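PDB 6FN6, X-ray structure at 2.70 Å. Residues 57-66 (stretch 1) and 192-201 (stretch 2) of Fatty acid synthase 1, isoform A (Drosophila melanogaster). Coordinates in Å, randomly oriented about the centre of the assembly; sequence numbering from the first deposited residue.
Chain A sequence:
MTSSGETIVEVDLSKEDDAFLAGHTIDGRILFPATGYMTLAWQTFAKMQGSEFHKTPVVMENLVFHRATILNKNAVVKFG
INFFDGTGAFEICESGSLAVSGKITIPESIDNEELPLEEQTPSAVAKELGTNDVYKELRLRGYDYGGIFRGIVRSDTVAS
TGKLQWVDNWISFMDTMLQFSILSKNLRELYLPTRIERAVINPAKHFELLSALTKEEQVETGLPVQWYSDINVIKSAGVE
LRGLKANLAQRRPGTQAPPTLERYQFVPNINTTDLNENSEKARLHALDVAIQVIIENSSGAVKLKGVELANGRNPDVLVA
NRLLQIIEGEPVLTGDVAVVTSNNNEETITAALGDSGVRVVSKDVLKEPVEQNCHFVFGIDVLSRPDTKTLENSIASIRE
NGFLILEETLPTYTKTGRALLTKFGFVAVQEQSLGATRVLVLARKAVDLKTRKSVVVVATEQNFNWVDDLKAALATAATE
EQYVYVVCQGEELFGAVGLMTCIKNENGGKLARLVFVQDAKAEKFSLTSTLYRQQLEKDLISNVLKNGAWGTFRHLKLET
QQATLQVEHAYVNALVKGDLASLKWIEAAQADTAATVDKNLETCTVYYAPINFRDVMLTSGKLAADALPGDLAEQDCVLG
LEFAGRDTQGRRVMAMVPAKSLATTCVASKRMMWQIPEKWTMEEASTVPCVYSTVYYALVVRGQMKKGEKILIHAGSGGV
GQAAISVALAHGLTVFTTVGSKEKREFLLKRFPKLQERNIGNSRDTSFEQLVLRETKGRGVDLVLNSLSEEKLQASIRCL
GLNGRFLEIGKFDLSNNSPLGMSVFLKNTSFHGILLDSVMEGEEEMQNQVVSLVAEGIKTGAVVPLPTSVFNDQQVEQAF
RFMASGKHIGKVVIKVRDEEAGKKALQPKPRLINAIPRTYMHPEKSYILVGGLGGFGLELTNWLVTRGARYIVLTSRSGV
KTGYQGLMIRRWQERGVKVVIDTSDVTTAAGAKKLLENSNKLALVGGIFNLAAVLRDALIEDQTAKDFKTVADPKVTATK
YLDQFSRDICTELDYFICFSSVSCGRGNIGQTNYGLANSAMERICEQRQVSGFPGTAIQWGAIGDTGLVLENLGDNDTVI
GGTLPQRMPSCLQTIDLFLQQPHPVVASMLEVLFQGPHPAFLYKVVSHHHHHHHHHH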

# COMPACT_ATOMS: atom_id res chain seq x y z
N PRO A 57 -23.27 7.95 19.21
CA PRO A 57 -21.92 7.39 19.32
C PRO A 57 -21.30 7.11 17.96
O PRO A 57 -22.02 6.72 17.03
CB PRO A 57 -22.13 6.11 20.12
CG PRO A 57 -23.52 5.70 19.81
CD PRO A 57 -24.29 6.98 19.63
N VAL A 58 -19.99 7.30 17.82
CA VAL A 58 -19.32 7.08 16.54
C VAL A 58 -17.95 6.43 16.73
O VAL A 58 -17.41 6.42 17.84
CB VAL A 58 -19.18 8.40 15.75
CG1 VAL A 58 -20.55 8.99 15.44
CG2 VAL A 58 -18.31 9.40 16.52
N VAL A 59 -17.42 5.87 15.65
CA VAL A 59 -16.08 5.31 15.64
C VAL A 59 -15.30 5.89 14.47
O VAL A 59 -15.63 5.64 13.31
CB VAL A 59 -16.12 3.77 15.57
CG1 VAL A 59 -14.71 3.20 15.43
CG2 VAL A 59 -16.80 3.20 16.80
N MET A 60 -14.27 6.67 14.78
CA MET A 60 -13.42 7.24 13.75
C MET A 60 -12.19 6.36 13.55
O MET A 60 -11.66 5.80 14.51
CB MET A 60 -13.00 8.66 14.12
CG MET A 60 -14.17 9.57 14.43
SD MET A 60 -13.70 11.29 14.58
CE MET A 60 -15.09 11.91 15.51
N GLU A 61 -11.74 6.25 12.31
CA GLU A 61 -10.60 5.40 11.99
C GLU A 61 -9.67 6.04 10.97
O GLU A 61 -10.11 6.81 10.11
CB GLU A 61 -11.07 4.04 11.48
CG GLU A 61 -11.85 3.24 12.49
CD GLU A 61 -12.36 1.93 11.93
OE1 GLU A 61 -11.60 0.94 11.95
OE2 GLU A 61 -13.51 1.89 11.46
N ASN A 62 -8.39 5.71 11.07
CA ASN A 62 -7.38 6.19 10.12
C ASN A 62 -7.41 7.70 10.01
O ASN A 62 -7.37 8.25 8.90
CB ASN A 62 -7.59 5.55 8.75
CG ASN A 62 -6.40 5.75 7.82
OD1 ASN A 62 -5.25 5.61 8.24
ND2 ASN A 62 -6.67 6.08 6.56
N LEU A 63 -7.49 8.38 11.14
CA LEU A 63 -7.46 9.83 11.16
C LEU A 63 -6.08 10.33 10.77
O LEU A 63 -5.07 9.90 11.34
CB LEU A 63 -7.85 10.37 12.53
CG LEU A 63 -9.34 10.30 12.87
CD1 LEU A 63 -9.56 10.45 14.36
CD2 LEU A 63 -10.10 11.38 12.12
N VAL A 64 -6.03 11.23 9.80
CA VAL A 64 -4.78 11.85 9.38
C VAL A 64 -4.93 13.36 9.43
O VAL A 64 -5.84 13.93 8.83
CB VAL A 64 -4.36 11.39 7.97
CG1 VAL A 64 -3.03 12.02 7.58
CG2 VAL A 64 -4.28 9.87 7.90
N PHE A 65 -4.02 14.01 10.14
CA PHE A 65 -4.00 15.46 10.20
C PHE A 65 -2.87 15.96 9.30
O PHE A 65 -1.70 16.00 9.69
CB PHE A 65 -3.84 15.92 11.64
CG PHE A 65 -4.86 15.32 12.57
CD1 PHE A 65 -6.13 15.86 12.68
CD2 PHE A 65 -4.56 14.18 13.31
CE1 PHE A 65 -7.08 15.30 13.52
CE2 PHE A 65 -5.50 13.62 14.15
CZ PHE A 65 -6.76 14.18 14.26
N HIS A 66 -3.24 16.32 8.07
CA HIS A 66 -2.26 16.57 7.01
C HIS A 66 -1.48 17.86 7.19
O HIS A 66 -0.32 17.94 6.78
CB HIS A 66 -2.97 16.57 5.65
CG HIS A 66 -3.63 15.27 5.33
ND1 HIS A 66 -2.99 14.26 4.64
CD2 HIS A 66 -4.87 14.80 5.61
CE1 HIS A 66 -3.81 13.23 4.50
NE2 HIS A 66 -4.96 13.53 5.09
N LEU A 192 3.21 17.65 17.45
CA LEU A 192 1.84 17.86 16.98
C LEU A 192 1.27 16.56 16.43
O LEU A 192 1.99 15.79 15.79
CB LEU A 192 1.79 18.96 15.92
CG LEU A 192 2.07 20.39 16.39
CD1 LEU A 192 2.19 21.32 15.21
CD2 LEU A 192 0.98 20.87 17.33
N PRO A 193 -0.02 16.29 16.69
CA PRO A 193 -0.62 15.04 16.21
C PRO A 193 -0.50 14.84 14.70
O PRO A 193 -0.69 15.80 13.95
CB PRO A 193 -2.09 15.18 16.61
CG PRO A 193 -2.09 16.12 17.75
CD PRO A 193 -0.98 17.09 17.47
N THR A 194 -0.20 13.62 14.28
CA THR A 194 -0.12 13.29 12.86
C THR A 194 -1.22 12.32 12.48
O THR A 194 -1.93 12.51 11.49
CB THR A 194 1.24 12.67 12.49
OG1 THR A 194 2.29 13.62 12.77
CG2 THR A 194 1.29 12.28 11.02
N ARG A 195 -1.36 11.26 13.28
CA ARG A 195 -2.34 10.22 13.00
C ARG A 195 -3.00 9.72 14.27
O ARG A 195 -2.43 9.81 15.36
CB ARG A 195 -1.68 9.05 12.27
CG ARG A 195 -1.63 9.21 10.76
CD ARG A 195 -0.89 8.04 10.11
NE ARG A 195 0.56 8.21 10.16
CZ ARG A 195 1.41 7.36 10.72
NH1 ARG A 195 0.99 6.24 11.30
NH2 ARG A 195 2.71 7.63 10.70
N ILE A 196 -4.21 9.19 14.11
CA ILE A 196 -4.88 8.45 15.17
C ILE A 196 -5.56 7.26 14.49
O ILE A 196 -6.41 7.44 13.61
CB ILE A 196 -5.89 9.31 15.94
CG1 ILE A 196 -5.21 10.56 16.50
CG2 ILE A 196 -6.50 8.49 17.08
CD1 ILE A 196 -6.14 11.51 17.23
N GLU A 197 -5.17 6.06 14.89
CA GLU A 197 -5.68 4.85 14.26
C GLU A 197 -7.16 4.66 14.54
O GLU A 197 -7.94 4.38 13.63
CB GLU A 197 -4.89 3.62 14.74
CG GLU A 197 -5.35 2.31 14.12
CD GLU A 197 -6.06 1.40 15.11
OE1 GLU A 197 -5.50 1.17 16.21
OE2 GLU A 197 -7.17 0.93 14.79
N ARG A 198 -7.55 4.83 15.80
CA ARG A 198 -8.94 4.63 16.18
C ARG A 198 -9.36 5.56 17.32
O ARG A 198 -8.62 5.75 18.29
CB ARG A 198 -9.17 3.17 16.58
CG ARG A 198 -10.63 2.74 16.61
CD ARG A 198 -10.76 1.31 17.11
NE ARG A 198 -11.98 0.66 16.63
CZ ARG A 198 -12.08 0.01 15.47
NH1 ARG A 198 -11.03 -0.09 14.66
NH2 ARG A 198 -13.23 -0.54 15.12
N ALA A 199 -10.55 6.13 17.20
CA ALA A 199 -11.11 6.99 18.23
C ALA A 199 -12.56 6.60 18.50
O ALA A 199 -13.44 6.90 17.69
CB ALA A 199 -11.01 8.45 17.82
N VAL A 200 -12.79 5.94 19.63
CA VAL A 200 -14.13 5.52 20.00
C VAL A 200 -14.76 6.56 20.92
O VAL A 200 -14.21 6.89 21.97
CB VAL A 200 -14.11 4.14 20.68
CG1 VAL A 200 -15.53 3.65 20.93
CG2 VAL A 200 -13.34 3.14 19.83
N ILE A 201 -15.92 7.07 20.52
CA ILE A 201 -16.63 8.08 21.30
C ILE A 201 -17.98 7.52 21.74
O ILE A 201 -18.80 7.11 20.91
CB ILE A 201 -16.80 9.38 20.51
CG1 ILE A 201 -15.44 9.87 20.00
CG2 ILE A 201 -17.45 10.45 21.38
CD1 ILE A 201 -15.51 11.05 19.06

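The apolar centre of this contact lies on one face of two successive antiparallel strand pairs, bent at N62 and E197, where V58, M60 and L63 meet I201, A199 and I196. The side chains of directly paired residues leave the sheet on the same side, so each cross-strand pair packs laterally. L63 CB lies 4.1 Å from I196 CB, and M60 CB lies 4.2 Å from A199 CB. A199 carries only a methyl, yet it is well covered: besides M60 CB, L63 CD1 lies 4.3 Å from A199 CB. M60, unbranched and nearly extended beyond its m chi1, rises from the sheet and leans back toward V58, so that M60 CE sits 3.7 Å from I201 CD1; the same CD1 is 4.1 Å from V58 CG2. Beta-branched valine and isoleucine suit these places because they favour extended backbone and present broad hydrocarbon surfaces.

At the far end of stretch 1, F65 extends this packing. Its chi1 is m, and the edge of its ring meets isoleucine, with F65 CE2 3.8 Å from I196 CD1. P193 adds a further apolar surface, its CB 4.2 Å from F65 CD2. V58, M60, L63, F65, I196, A199 and I201 are all buried in the structure, which is why hydrocarbon suits them; the two stretches bury 808 Å² between them, both sides summed.

Beneath the side chains runs the backbone ladder. M60 and A199 exchange two hydrogen bonds, M60 N to A199 O at 3.0 Å and A199 N to M60 O at 2.9 Å. L63 and I196 do likewise. F65 N donates to T194 O at 2.9 Å, nearly linearly. Toward the other end, I201 N binds V58 O at 3.1 Å, whereas the return bond from V58 N to I201 O, at 3.3 Å, is weak.

Both chains turn a corner midway, at N62 and E197, yet the pairing survives: N62 N donates to E197 O at 2.9 Å. N62 has positive phi and psi (53°/45°), a conformation asparagine tolerates better than most residues. The CA-to-CB bonds of N62 and E197 both point away from the partner stretch, and N62 is exposed, as suits its polar amide.

The opposite face carries V59, E61 and V64 beside V200, R198 and R195. V59 CG2 and V200 CG1, 4.3 Å apart, keep it apolar at one end, and the aliphatic part of R195 serves V64, with CG 4.0 Å from V64 CG2. Between them E61 and R198 form the polar edge. Their long side chains converge in a salt bridge, E61 OE1 to R198 NH1 at 3.0 Å, while V59 CG1 and E61 CG lie over one face of the guanidinium. Arginine thus offers charge to the carboxylate and a flat surface to hydrocarbon.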